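Local coordinates for protein cytidylyltransferase (Leptospira borgpetersenii serovar Hardjo-bovis, PDB 6OEW) that probably transfers nucleotidyl groups as a metal-dependent cytidylyltransferase, at residues 80-83 / 87-90; 56-61 / 65-70; 118-123 / 134-139; 102-107 / 170-175. One frame throughout, in Å; residues are numbered along the deposited sequence. Where two conformers were deposited one is given.

Contact 1: residues 80-83 / 87-90; sequences RGSA and IQRY
R89 lies alongside the backbone of S82 and turns the edge of its guanidinium group onto two successive carbonyl oxygens. NE and NH2 approach side-on and both bind S82 O, NE at 2.8 Å with an N-H...O angle of 151° and NH2 less straight, at 138°. S82 O lies close to the guanidinium plane for both donors, so the pair of bonds fixes how the flat group is rotated. NH2 also reaches on to A83 O, 3.0 Å away, in a weak bond. What bends the arginine over the loop is chi3, at -61°, after CG has left anti to the backbone N. On the way its CG passes 4.3 Å from G81 CA, where no side chain stands between them. These bonds tie the end of strand 77-81 to the first turn of helix 86-96, part of the crossover that runs from this outermost strand to the parallel strand 101-106 in a Rossmann-like sheet. NH1 makes a weak hydrogen bond to L57 O on the neighbouring strand. Q88, one residue earlier on the helix, sends an extended chain past the other flank of S82, and its OE1 comes 3.4 Å from S82 CB. A water accepts from S82 N at 3.0 Å and donates to Q88 OE1. S82 OG turns to the helix start instead, hydrogen-bonded to D85 N.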
loop_
_atom_site.group_PDB
_atom_site.type_symbol
_atom_site.label_atom_id
_atom_site.label_comp_id
_atom_site.label_asym_id
_atom_site.label_seq_id
_atom_site.Cartn_x
_atom_site.Cartn_y
_atom_site.Cartn_z
ATOM N N ARG A 80 11.619 12.481 -0.772
ATOM C CA ARG A 80 11.363 13.116 0.514
ATOM C C ARG A 80 10.680 14.450 0.277
ATOM O O ARG A 80 11.266 15.362 -0.325
ATOM C CB ARG A 80 12.669 13.271 1.288
ATOM C CG ARG A 80 13.343 11.904 1.444
ATOM C CD ARG A 80 14.447 11.888 2.486
ATOM N NE ARG A 80 13.933 12.213 3.817
ATOM C CZ ARG A 80 14.658 12.147 4.939
ATOM N NH1 ARG A 80 15.929 11.744 4.897
ATOM N NH2 ARG A 80 14.114 12.493 6.115
ATOM N N GLY A 81 9.450 14.570 0.760
ATOM C CA GLY A 81 8.627 15.744 0.491
ATOM C C GLY A 81 7.649 16.031 1.605
ATOM O O GLY A 81 7.938 15.776 2.785
ATOM N N SER A 82 6.471 16.530 1.230
ATOM C CA SER A 82 5.551 17.141 2.186
ATOM C C SER A 82 5.077 16.137 3.230
ATOM O O SER A 82 4.700 15.017 2.908
ATOM C CB SER A 82 4.340 17.720 1.459
ATOM O OG SER A 82 3.353 18.173 2.374
ATOM N N ALA A 83 5.054 16.574 4.499
ATOM C CA ALA A 83 4.620 15.665 5.555
ATOM C C ALA A 83 3.119 15.381 5.477
ATOM O O ALA A 83 2.695 14.218 5.531
ATOM C CB ALA A 83 5.002 16.239 6.932
ATOM N N ILE A 87 -1.085 14.622 -1.581
ATOM C CA ILE A 87 -1.290 14.885 -3.001
ATOM C C ILE A 87 -0.042 15.531 -3.586
ATOM O O ILE A 87 0.432 15.136 -4.662
ATOM C CB ILE A 87 -2.546 15.745 -3.222
ATOM C CG1 ILE A 87 -3.807 14.929 -2.910
ATOM C CG2 ILE A 87 -2.615 16.237 -4.696
ATOM C CD1 ILE A 87 -5.105 15.719 -3.153
ATOM N N GLN A 88 0.536 16.504 -2.869
ATOM C CA GLN A 88 1.755 17.144 -3.358
ATOM C C GLN A 88 2.925 16.171 -3.349
ATOM O O GLN A 88 3.737 16.169 -4.281
ATOM C CB GLN A 88 2.108 18.385 -2.534
ATOM C CG GLN A 88 3.346 19.127 -3.089
ATOM C CD GLN A 88 3.985 20.109 -2.094
ATOM O OE1 GLN A 88 4.845 19.737 -1.277
ATOM N NE2 GLN A 88 3.574 21.370 -2.173
ATOM N N ARG A 89 3.049 15.357 -2.297
ATOM C CA ARG A 89 4.151 14.398 -2.246
ATOM C C ARG A 89 4.074 13.407 -3.407
ATOM O O ARG A 89 5.099 13.096 -4.034
ATOM C CB ARG A 89 4.156 13.645 -0.918
ATOM C CG ARG A 89 5.522 13.034 -0.583
ATOM C CD ARG A 89 5.451 11.927 0.479
ATOM N NE ARG A 89 4.921 12.432 1.747
ATOM C CZ ARG A 89 4.615 11.649 2.776
ATOM N NH1 ARG A 89 4.810 10.324 2.687
ATOM N NH2 ARG A 89 4.129 12.195 3.897
ATOM N N TYR A 90 2.869 12.900 -3.706
ATOM C CA TYR A 90 2.723 11.941 -4.806
ATOM C C TYR A 90 2.870 12.623 -6.155
ATOM O O TYR A 90 3.407 12.033 -7.104
ATOM C CB TYR A 90 1.372 11.238 -4.741
ATOM C CG TYR A 90 1.420 9.960 -3.968
ATOM C CD1 TYR A 90 1.404 9.978 -2.576
ATOM C CD2 TYR A 90 1.505 8.729 -4.621
ATOM C CE1 TYR A 90 1.462 8.812 -1.850
ATOM C CE2 TYR A 90 1.565 7.554 -3.905
ATOM C CZ TYR A 90 1.552 7.608 -2.516
ATOM O OH TYR A 90 1.616 6.429 -1.806
HETATM O O HOH W 1 6.252 17.272 -1.617
#

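Contact 2: residues 56-61 / 65-70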
loop_
_atom_site.group_PDB
_atom_site.type_symbol
_atom_site.label_atom_id
_atom_site.label_comp_id
_atom_site.label_asym_id
_atom_site.label_seq_id
_atom_site.Cartn_x
_atom_site.Cartn_y
_atom_site.Cartn_z
ATOM N N VAL A 56 9.927 4.800 -2.368
ATOM C CA VAL A 56 9.384 5.109 -1.050
ATOM C C VAL A 56 9.278 6.622 -0.923
ATOM O O VAL A 56 10.261 7.354 -1.130
ATOM C CB VAL A 56 10.254 4.516 0.072
ATOM C CG1 VAL A 56 9.801 5.030 1.451
ATOM C CG2 VAL A 56 10.224 2.988 0.041
ATOM N N LEU A 57 8.081 7.098 -0.600
ATOM C CA LEU A 57 7.794 8.515 -0.468
ATOM C C LEU A 57 7.665 8.800 1.022
ATOM O O LEU A 57 6.722 8.327 1.662
ATOM C CB LEU A 57 6.506 8.891 -1.176
ATOM C CG LEU A 57 6.509 9.150 -2.690
ATOM C CD1 LEU A 57 7.132 7.971 -3.444
ATOM C CD2 LEU A 57 5.078 9.404 -3.111
ATOM N N THR A 58 8.570 9.611 1.562
ATOM C CA THR A 58 8.517 9.886 2.995
ATOM C C THR A 58 8.653 11.395 3.207
ATOM O O THR A 58 8.506 12.170 2.253
ATOM C CB THR A 58 9.600 9.066 3.721
ATOM O OG1 THR A 58 9.418 9.146 5.151
ATOM C CG2 THR A 58 11.008 9.543 3.336
ATOM N N THR A 59 8.875 11.846 4.442
ATOM C CA THR A 59 8.972 13.274 4.707
ATOM C C THR A 59 10.432 13.703 4.776
ATOM O O THR A 59 11.352 12.884 4.770
ATOM C CB THR A 59 8.282 13.678 6.025
ATOM O OG1 THR A 59 9.223 13.529 7.090
ATOM C CG2 THR A 59 7.058 12.790 6.314
ATOM N N GLU A 60 10.622 15.008 4.893
ATOM C CA GLU A 60 11.936 15.620 5.040
ATOM C C GLU A 60 12.377 15.731 6.491
ATOM O O GLU A 60 13.471 16.251 6.754
ATOM C CB GLU A 60 11.938 17.014 4.408
ATOM C CG GLU A 60 11.554 16.994 2.917
ATOM C CD GLU A 60 11.730 18.353 2.251
ATOM O OE1 GLU A 60 10.776 18.848 1.604
ATOM O OE2 GLU A 60 12.828 18.922 2.378
ATOM N N GLU A 61 11.555 15.272 7.427
ATOM C CA GLU A 61 11.915 15.374 8.833
ATOM C C GLU A 61 13.052 14.411 9.157
ATOM O O GLU A 61 13.173 13.330 8.571
ATOM C CB GLU A 61 10.694 15.108 9.711
ATOM C CG GLU A 61 9.651 16.216 9.581
ATOM C CD GLU A 61 8.405 15.977 10.405
ATOM O OE1 GLU A 61 8.408 15.090 11.286
ATOM O OE2 GLU A 61 7.412 16.698 10.169
ATOM N N ASP A 65 15.065 9.962 8.190
ATOM C CA ASP A 65 16.336 9.376 7.792
ATOM C C ASP A 65 16.283 7.861 7.954
ATOM O O ASP A 65 16.878 7.124 7.159
ATOM C CB ASP A 65 17.488 9.954 8.624
ATOM C CG ASP A 65 17.730 11.443 8.367
ATOM O OD1 ASP A 65 16.994 12.074 7.569
ATOM O OD2 ASP A 65 18.655 11.989 9.000
ATOM N N LYS A 66 15.567 7.383 8.974
ATOM C CA LYS A 66 15.424 5.944 9.167
ATOM C C LYS A 66 14.673 5.314 7.998
ATOM O O LYS A 66 15.079 4.265 7.487
ATOM C CB LYS A 66 14.712 5.668 10.492
ATOM C CG LYS A 66 14.602 4.192 10.851
ATOM C CD LYS A 66 15.973 3.560 10.952
ATOM C CE LYS A 66 15.869 2.073 11.228
ATOM N NZ LYS A 66 17.161 1.367 10.989
ATOM N N THR A 67 13.582 5.950 7.560
ATOM C CA THR A 67 12.822 5.468 6.400
ATOM C C THR A 67 13.688 5.447 5.149
ATOM O O THR A 67 13.696 4.456 4.399
ATOM C CB THR A 67 11.582 6.357 6.203
ATOM O OG1 THR A 67 10.969 6.589 7.489
ATOM C CG2 THR A 67 10.534 5.701 5.253
ATOM N N GLU A 68 14.430 6.528 4.904
ATOM C CA GLU A 68 15.352 6.530 3.775
ATOM C C GLU A 68 16.369 5.399 3.901
ATOM O O GLU A 68 16.671 4.710 2.912
ATOM C CB GLU A 68 16.044 7.890 3.669
ATOM C CG GLU A 68 17.069 7.968 2.561
ATOM C CD GLU A 68 17.828 9.268 2.554
ATOM O OE1 GLU A 68 17.555 10.136 3.421
ATOM O OE2 GLU A 68 18.710 9.421 1.687
ATOM N N GLU A 69 16.881 5.167 5.117
ATOM C CA GLU A 69 17.882 4.122 5.329
ATOM C C GLU A 69 17.326 2.745 4.985
ATOM O O GLU A 69 18.003 1.928 4.342
ATOM C CB GLU A 69 18.376 4.134 6.775
ATOM C CG GLU A 69 19.050 2.825 7.192
ATOM C CD GLU A 69 19.322 2.726 8.701
ATOM O OE1 GLU A 69 19.483 3.776 9.361
ATOM O OE2 GLU A 69 19.369 1.590 9.220
ATOM N N ILE A 70 16.097 2.469 5.423
ATOM C CA ILE A 70 15.468 1.185 5.145
ATOM C C ILE A 70 15.256 1.016 3.642
ATOM O O ILE A 70 15.582 -0.033 3.069
ATOM C CB ILE A 70 14.148 1.064 5.931
ATOM C CG1 ILE A 70 14.414 0.930 7.437
ATOM C CG2 ILE A 70 13.291 -0.109 5.412
ATOM C CD1 ILE A 70 13.154 1.070 8.278
#
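T58 OG1 is hydrogen-bonded to A17 O and at the same time presses against the T67 side chain, 3.6 Å from T67 CG2. This is the inner face of a beta-alpha-beta unit, in which strand 54-59 leads into helix 65-73 and the helix returns to strand 77-81. T58 and T67 reach toward each other tip to tip; T58 CB is also close, 3.8 Å from T67 CG2. T67 is turned with its methyl anti to the backbone N and OG1 beside that N (chi1 -44°). The methyl therefore faces the strand, and OG1 bonds to D64 OD1 just ahead of the helix. V56, two residues back on the same face of the strand, crosses T67 at a slant and sets CG1 against the same methyl at 3.9 Å. T67 CG2 thus serves both strand side chains, and helix 37-45 covers the neighbourhood, with L42 on V56 and L38 on T67. The connection between strand and helix has its own order. T59 OG1 accepts from E61 N at 2.9 Å (N-H...O 159°) in an ST turn, and the same hydroxyl pairs with D64 OD2. At the start of the helix, D65 OD1 and E68 OE1 share R80 NH1 in salt bridges, tying this end to the next strand. K66 and E69 pair on that helix too: NZ lies 2.8 Å from OE2, meeting it from above the carboxylate plane.

Contact 3: residues 118-123 / 134-139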
loop_
_atom_site.group_PDB
_atom_site.type_symbol
_atom_site.label_atom_id
_atom_site.label_comp_id
_atom_site.label_asym_id
_atom_site.label_seq_id
_atom_site.Cartn_x
_atom_site.Cartn_y
_atom_site.Cartn_z
ATOM N N ASP A 118 -0.094 -6.961 -9.509
ATOM C CA ASP A 118 0.172 -7.077 -10.941
ATOM C C ASP A 118 -1.108 -7.328 -11.722
ATOM O O ASP A 118 -1.273 -6.809 -12.835
ATOM C CB ASP A 118 1.178 -8.194 -11.214
ATOM C CG ASP A 118 2.587 -7.839 -10.740
ATOM O OD1 ASP A 118 2.812 -6.671 -10.338
ATOM O OD2 ASP A 118 3.462 -8.724 -10.782
ATOM N N LEU A 119 -2.015 -8.142 -11.170
ATOM C CA LEU A 119 -3.287 -8.399 -11.850
ATOM C C LEU A 119 -4.088 -7.121 -11.989
ATOM O O LEU A 119 -4.741 -6.885 -13.014
ATOM C CB LEU A 119 -4.102 -9.440 -11.081
ATOM C CG LEU A 119 -3.670 -10.901 -11.162
ATOM C CD1 LEU A 119 -4.435 -11.763 -10.158
ATOM C CD2 LEU A 119 -3.898 -11.414 -12.600
ATOM N N MET A 120 -4.081 -6.294 -10.942
ATOM C CA MET A 120 -4.829 -5.047 -10.980
ATOM C C MET A 120 -4.224 -4.090 -11.989
ATOM O O MET A 120 -4.960 -3.424 -12.730
ATOM C CB MET A 120 -4.889 -4.410 -9.584
ATOM C CG MET A 120 -5.851 -5.145 -8.651
ATOM S SD MET A 120 -5.876 -4.428 -6.974
ATOM C CE MET A 120 -6.584 -2.815 -7.294
ATOM N N VAL A 121 -2.890 -4.019 -12.048
ATOM C CA VAL A 121 -2.267 -3.145 -13.038
ATOM C C VAL A 121 -2.594 -3.643 -14.442
ATOM O O VAL A 121 -2.900 -2.851 -15.338
ATOM C CB VAL A 121 -0.745 -3.048 -12.826
ATOM C CG1 VAL A 121 -0.142 -2.254 -13.972
ATOM C CG2 VAL A 121 -0.379 -2.372 -11.465
ATOM N N ASP A 122 -2.534 -4.971 -14.651
ATOM C CA ASP A 122 -2.850 -5.531 -15.968
ATOM C C ASP A 122 -4.265 -5.161 -16.391
ATOM O O ASP A 122 -4.500 -4.768 -17.545
ATOM C CB ASP A 122 -2.680 -7.057 -15.948
ATOM C CG ASP A 122 -1.233 -7.493 -16.124
ATOM O OD1 ASP A 122 -0.366 -6.618 -16.362
ATOM O OD2 ASP A 122 -0.964 -8.709 -16.020
ATOM N N LEU A 123 -5.223 -5.268 -15.465
ATOM C CA LEU A 123 -6.594 -4.869 -15.775
ATOM C C LEU A 123 -6.669 -3.390 -16.151
ATOM O O LEU A 123 -7.363 -3.017 -17.110
ATOM C CB LEU A 123 -7.506 -5.177 -14.577
ATOM C CG LEU A 123 -9.023 -4.983 -14.755
ATOM C CD1 LEU A 123 -9.621 -5.990 -15.753
ATOM C CD2 LEU A 123 -9.742 -5.090 -13.421
ATOM N N LEU A 134 -8.645 2.650 -10.197
ATOM C CA LEU A 134 -8.977 1.273 -9.838
ATOM C C LEU A 134 -8.577 1.064 -8.378
ATOM O O LEU A 134 -7.439 1.364 -8.002
ATOM C CB LEU A 134 -8.255 0.271 -10.747
ATOM C CG LEU A 134 -8.489 -1.226 -10.473
ATOM C CD1 LEU A 134 -9.958 -1.601 -10.649
ATOM C CD2 LEU A 134 -7.590 -2.150 -11.276
ATOM N N THR A 135 -9.505 0.555 -7.563
ATOM C CA THR A 135 -9.215 0.272 -6.152
ATOM C C THR A 135 -9.752 -1.102 -5.784
ATOM O O THR A 135 -10.701 -1.602 -6.392
ATOM C CB THR A 135 -9.823 1.356 -5.208
ATOM O OG1 THR A 135 -9.575 1.023 -3.830
ATOM C CG2 THR A 135 -11.324 1.494 -5.405
ATOM N N ASN A 136 -9.121 -1.730 -4.790
ATOM C CA ASN A 136 -9.670 -2.916 -4.145
ATOM C C ASN A 136 -10.062 -2.635 -2.698
ATOM O O ASN A 136 -10.312 -3.573 -1.935
ATOM C CB ASN A 136 -8.662 -4.080 -4.203
ATOM C CG ASN A 136 -7.480 -3.873 -3.225
ATOM O OD1 ASN A 136 -7.338 -2.793 -2.590
ATOM N ND2 ASN A 136 -6.640 -4.890 -3.097
ATOM N N CYS A 137 -10.108 -1.359 -2.295
ATOM C CA CYS A 137 -10.360 -1.076 -0.889
ATOM C C CYS A 137 -11.382 0.037 -0.695
ATOM O O CYS A 137 -11.364 0.707 0.346
ATOM C CB CYS A 137 -9.036 -0.752 -0.168
ATOM S SG CYS A 137 -8.108 0.654 -0.843
ATOM N N PHE A 138 -12.277 0.250 -1.666
ATOM C CA PHE A 138 -13.490 1.016 -1.398
ATOM C C PHE A 138 -14.478 0.043 -0.772
ATOM O O PHE A 138 -14.519 -0.102 0.455
ATOM C CB PHE A 138 -14.028 1.657 -2.674
ATOM C CG PHE A 138 -15.205 2.572 -2.454
ATOM C CD1 PHE A 138 -15.106 3.670 -1.623
ATOM C CD2 PHE A 138 -16.399 2.355 -3.128
ATOM C CE1 PHE A 138 -16.190 4.511 -1.435
ATOM C CE2 PHE A 138 -17.481 3.202 -2.945
ATOM C CZ PHE A 138 -17.373 4.276 -2.107
ATOM N N GLN A 139 -15.251 -0.660 -1.600
ATOM C CA GLN A 139 -15.790 -1.939 -1.156
ATOM C C GLN A 139 -14.619 -2.812 -0.718
ATOM O O GLN A 139 -13.600 -2.888 -1.414
ATOM C CB GLN A 139 -16.558 -2.633 -2.292
ATOM C CG GLN A 139 -17.934 -2.083 -2.602
ATOM C CD GLN A 139 -18.649 -2.946 -3.627
ATOM O OE1 GLN A 139 -19.411 -3.852 -3.275
ATOM N NE2 GLN A 139 -18.388 -2.677 -4.912
#
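Over one face of the flat carboxamide of N136, off its centre, lies the thioether sulfur of M120; M120 SD is 3.9 Å from N136 CB and 4.0 Å from N136 ND2. The two side chains cross at about a right angle. The amide's polar atoms are bonded elsewhere, OD1 to I148 N and ND2 to M146 O, which holds the group in place while sulfur rests against it. Here helix 114-126 packs on strand 133-135 of the mixed central sheet, in a fold of the GT-A clan. M120 has the largest share of the contact, L134 the next. The methionine chain runs straight through chi2 and then bends at chi3 (66°), bringing CE in against the backbone link between T135 and N136. M120 CE is 3.7 Å from N136 N and 3.9 Å from T135 C. L134, reaching the helix with CG anti to its own backbone N, packs against the base of the M120 side chain. Its CD2 approaches M120 CB at 3.9 Å and comes closer still to M120 O, at 3.3 Å. One turn on, L123 brings a second leucine methyl to the same place, adding to the apolar cover over L134. I150 of the adjacent strand and Y188 also border M120. At the end of the strand T135 points away from the helix, and its OG1 accepts from C137 N at 2.9 Å in an ST turn (N-H...O 167°).

Contact 4: residues 102-107 / 170-175; sequences IVRLTG and EHIVPY
R104 buries more surface than any other residue here, stretching its extended side chain from strand 101-106 to the joint between helices 166-171 and 174-178. I172 comes from the opposite direction and lays CD1 over one face of the guanidinium group, offset toward its rim; CD1 is 4.0 Å from R104 NE. V173 crosses obliquely, its CG1 3.9 Å from R104 NH1. Both reach the arginine because the backbone kinks after H171: I172 has positive phi (75°), and V173 N bonds back to H171 O at 2.8 Å. H171 O also lies obliquely to the guanidinium group, 3.1 Å from R104 NH1. The charge is answered mainly from the sheet, where NH1 forms a salt bridge to E149 and NH2 a hydrogen bond to Q16. H171 joins in through a water at the edge of its imidazole ring, 2.7 Å from ND1, and that water makes a weak bond with R104 NH2. Across the ring, E170 CG covers one face, over its centre. Y90 packs on both R104 and I172, so helix 86-96 covers part of the arginine's stem. The strand then leads to D108, a magnesium ligand in this protein, whose carboxylate T106 OG1 bonds. A buried arginine near the end of a central strand, followed by a metal-binding aspartate, is consistent with the active-site side of a GT-A type nucleotidyltransferase fold.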
loop_
_atom_site.group_PDB
_atom_site.type_symbol
_atom_site.label_atom_id
_atom_site.label_comp_id
_atom_site.label_asym_id
_atom_site.label_seq_id
_atom_site.Cartn_x
_atom_site.Cartn_y
_atom_site.Cartn_z
ATOM N N ILE A 102 0.085 5.552 -11.422
ATOM C CA ILE A 102 0.524 5.482 -10.028
ATOM C C ILE A 102 -0.127 4.298 -9.310
ATOM O O ILE A 102 -1.355 4.225 -9.199
ATOM C CB ILE A 102 0.213 6.790 -9.301
ATOM C CG1 ILE A 102 1.078 7.907 -9.897
ATOM C CG2 ILE A 102 0.466 6.604 -7.791
ATOM C CD1 ILE A 102 0.464 9.293 -9.786
ATOM N N VAL A 103 0.690 3.407 -8.758
ATOM C CA VAL A 103 0.196 2.390 -7.834
ATOM C C VAL A 103 0.468 2.916 -6.428
ATOM O O VAL A 103 1.623 3.006 -5.991
ATOM C CB VAL A 103 0.838 1.020 -8.065
ATOM C CG1 VAL A 103 0.249 0.000 -7.076
ATOM C CG2 VAL A 103 0.634 0.571 -9.509
ATOM N N ARG A 104 -0.590 3.314 -5.739
ATOM C CA ARG A 104 -0.455 3.906 -4.412
ATOM C C ARG A 104 -0.557 2.822 -3.347
ATOM O O ARG A 104 -1.580 2.137 -3.259
ATOM C CB ARG A 104 -1.524 4.960 -4.165
ATOM C CG ARG A 104 -1.298 5.553 -2.766
ATOM C CD ARG A 104 -2.525 6.105 -2.180
ATOM N NE ARG A 104 -2.308 6.764 -0.879
ATOM C CZ ARG A 104 -3.333 7.137 -0.129
ATOM N NH1 ARG A 104 -4.555 6.859 -0.568
ATOM N NH2 ARG A 104 -3.147 7.779 1.026
ATOM N N LEU A 105 0.506 2.670 -2.547
ATOM C CA LEU A 105 0.541 1.779 -1.402
ATOM C C LEU A 105 0.987 2.580 -0.192
ATOM O O LEU A 105 1.625 3.627 -0.323
ATOM C CB LEU A 105 1.519 0.612 -1.565
ATOM C CG LEU A 105 1.395 -0.236 -2.830
ATOM C CD1 LEU A 105 2.517 -1.288 -2.835
ATOM C CD2 LEU A 105 0.028 -0.892 -2.900
ATOM N N THR A 106 0.690 2.041 0.988
ATOM C CA THR A 106 1.112 2.670 2.234
ATOM C C THR A 106 1.907 1.659 3.047
ATOM O O THR A 106 1.661 0.443 2.982
ATOM C CB THR A 106 -0.078 3.169 3.057
ATOM O OG1 THR A 106 -0.823 2.048 3.555
ATOM C CG2 THR A 106 -0.992 4.063 2.216
ATOM N N GLY A 107 2.853 2.175 3.821
ATOM C CA GLY A 107 3.771 1.331 4.563
ATOM C C GLY A 107 3.184 0.595 5.755
ATOM O O GLY A 107 3.925 -0.021 6.531
ATOM N N GLU A 170 -4.398 15.038 2.633
ATOM C CA GLU A 170 -3.670 14.003 3.359
ATOM C C GLU A 170 -3.981 12.602 2.844
ATOM O O GLU A 170 -3.077 11.755 2.774
ATOM C CB GLU A 170 -3.961 14.114 4.873
ATOM C CG GLU A 170 -3.514 12.859 5.649
ATOM C CD GLU A 170 -3.645 12.976 7.167
ATOM O OE1 GLU A 170 -4.301 13.921 7.657
ATOM O OE2 GLU A 170 -3.079 12.106 7.866
ATOM N N HIS A 171 -5.226 12.336 2.432
ATOM C CA HIS A 171 -5.620 10.977 2.082
ATOM C C HIS A 171 -5.743 10.731 0.592
ATOM O O HIS A 171 -5.855 9.567 0.188
ATOM C CB HIS A 171 -6.929 10.624 2.778
ATOM C CG HIS A 171 -6.775 10.573 4.261
ATOM N ND1 HIS A 171 -6.067 9.570 4.887
ATOM C CD2 HIS A 171 -7.141 11.446 5.232
ATOM C CE1 HIS A 171 -6.053 9.800 6.189
ATOM N NE2 HIS A 171 -6.696 10.932 6.423
ATOM N N ILE A 172 -5.747 11.794 -0.216
ATOM C CA ILE A 172 -5.713 11.759 -1.678
ATOM C C ILE A 172 -7.056 11.349 -2.269
ATOM O O ILE A 172 -7.687 12.129 -2.986
ATOM C CB ILE A 172 -4.609 10.837 -2.229
ATOM C CG1 ILE A 172 -3.229 11.280 -1.741
ATOM C CG2 ILE A 172 -4.661 10.872 -3.764
ATOM C CD1 ILE A 172 -2.082 10.464 -2.344
ATOM N N VAL A 173 -7.503 10.135 -1.972
ATOM C CA VAL A 173 -8.659 9.540 -2.643
ATOM C C VAL A 173 -10.044 9.965 -2.155
ATOM O O VAL A 173 -11.000 9.711 -2.898
ATOM C CB VAL A 173 -8.584 8.009 -2.569
ATOM C CG1 VAL A 173 -7.305 7.519 -3.183
ATOM C CG2 VAL A 173 -8.765 7.555 -1.114
ATOM N N PRO A 174 -10.246 10.587 -0.969
ATOM C CA PRO A 174 -11.630 10.742 -0.478
ATOM C C PRO A 174 -12.587 11.393 -1.458
ATOM O O PRO A 174 -13.754 10.989 -1.524
ATOM C CB PRO A 174 -11.457 11.619 0.773
ATOM C CG PRO A 174 -10.156 11.275 1.256
ATOM C CD PRO A 174 -9.308 11.116 0.046
ATOM N N TYR A 175 -12.143 12.402 -2.203
ATOM C CA TYR A 175 -13.052 13.035 -3.149
ATOM C C TYR A 175 -13.494 12.047 -4.227
ATOM O O TYR A 175 -14.643 12.100 -4.680
ATOM C CB TYR A 175 -12.411 14.269 -3.780
ATOM C CG TYR A 175 -13.350 15.033 -4.692
ATOM C CD1 TYR A 175 -14.104 16.094 -4.214
ATOM C CD2 TYR A 175 -13.502 14.671 -6.036
ATOM C CE1 TYR A 175 -14.971 16.800 -5.041
ATOM C CE2 TYR A 175 -14.371 15.368 -6.869
ATOM C CZ TYR A 175 -15.097 16.419 -6.370
ATOM O OH TYR A 175 -15.952 17.101 -7.194
HETATM O O HOH W 2 -4.654 7.612 3.735
#

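All four contacts hang on one mixed seven-stranded sheet. Along the chain contacts 2, 1 and 4 open in that order; across the sheet the order is 1, 2, 4, on strands 77-81 (outermost), 54-59 and 101-106. Contact 3 uses strand 133-135, beyond the one reversed strand 149-152, and falls within the chain spanned by contact 4. Centres of contacts 1 and 2 are 12 Å apart, and R80 bridges them. Y90 and I172 join contacts 1 and 4, while V121 meets V103 between contacts 3 and 4. Contacts 2 and 3 lie 27 Å apart, centre to centre. Three contacts thus build on neighbouring parallel strands, and contact 4, on the strand leading to D108, connects that framework to the magnesium site.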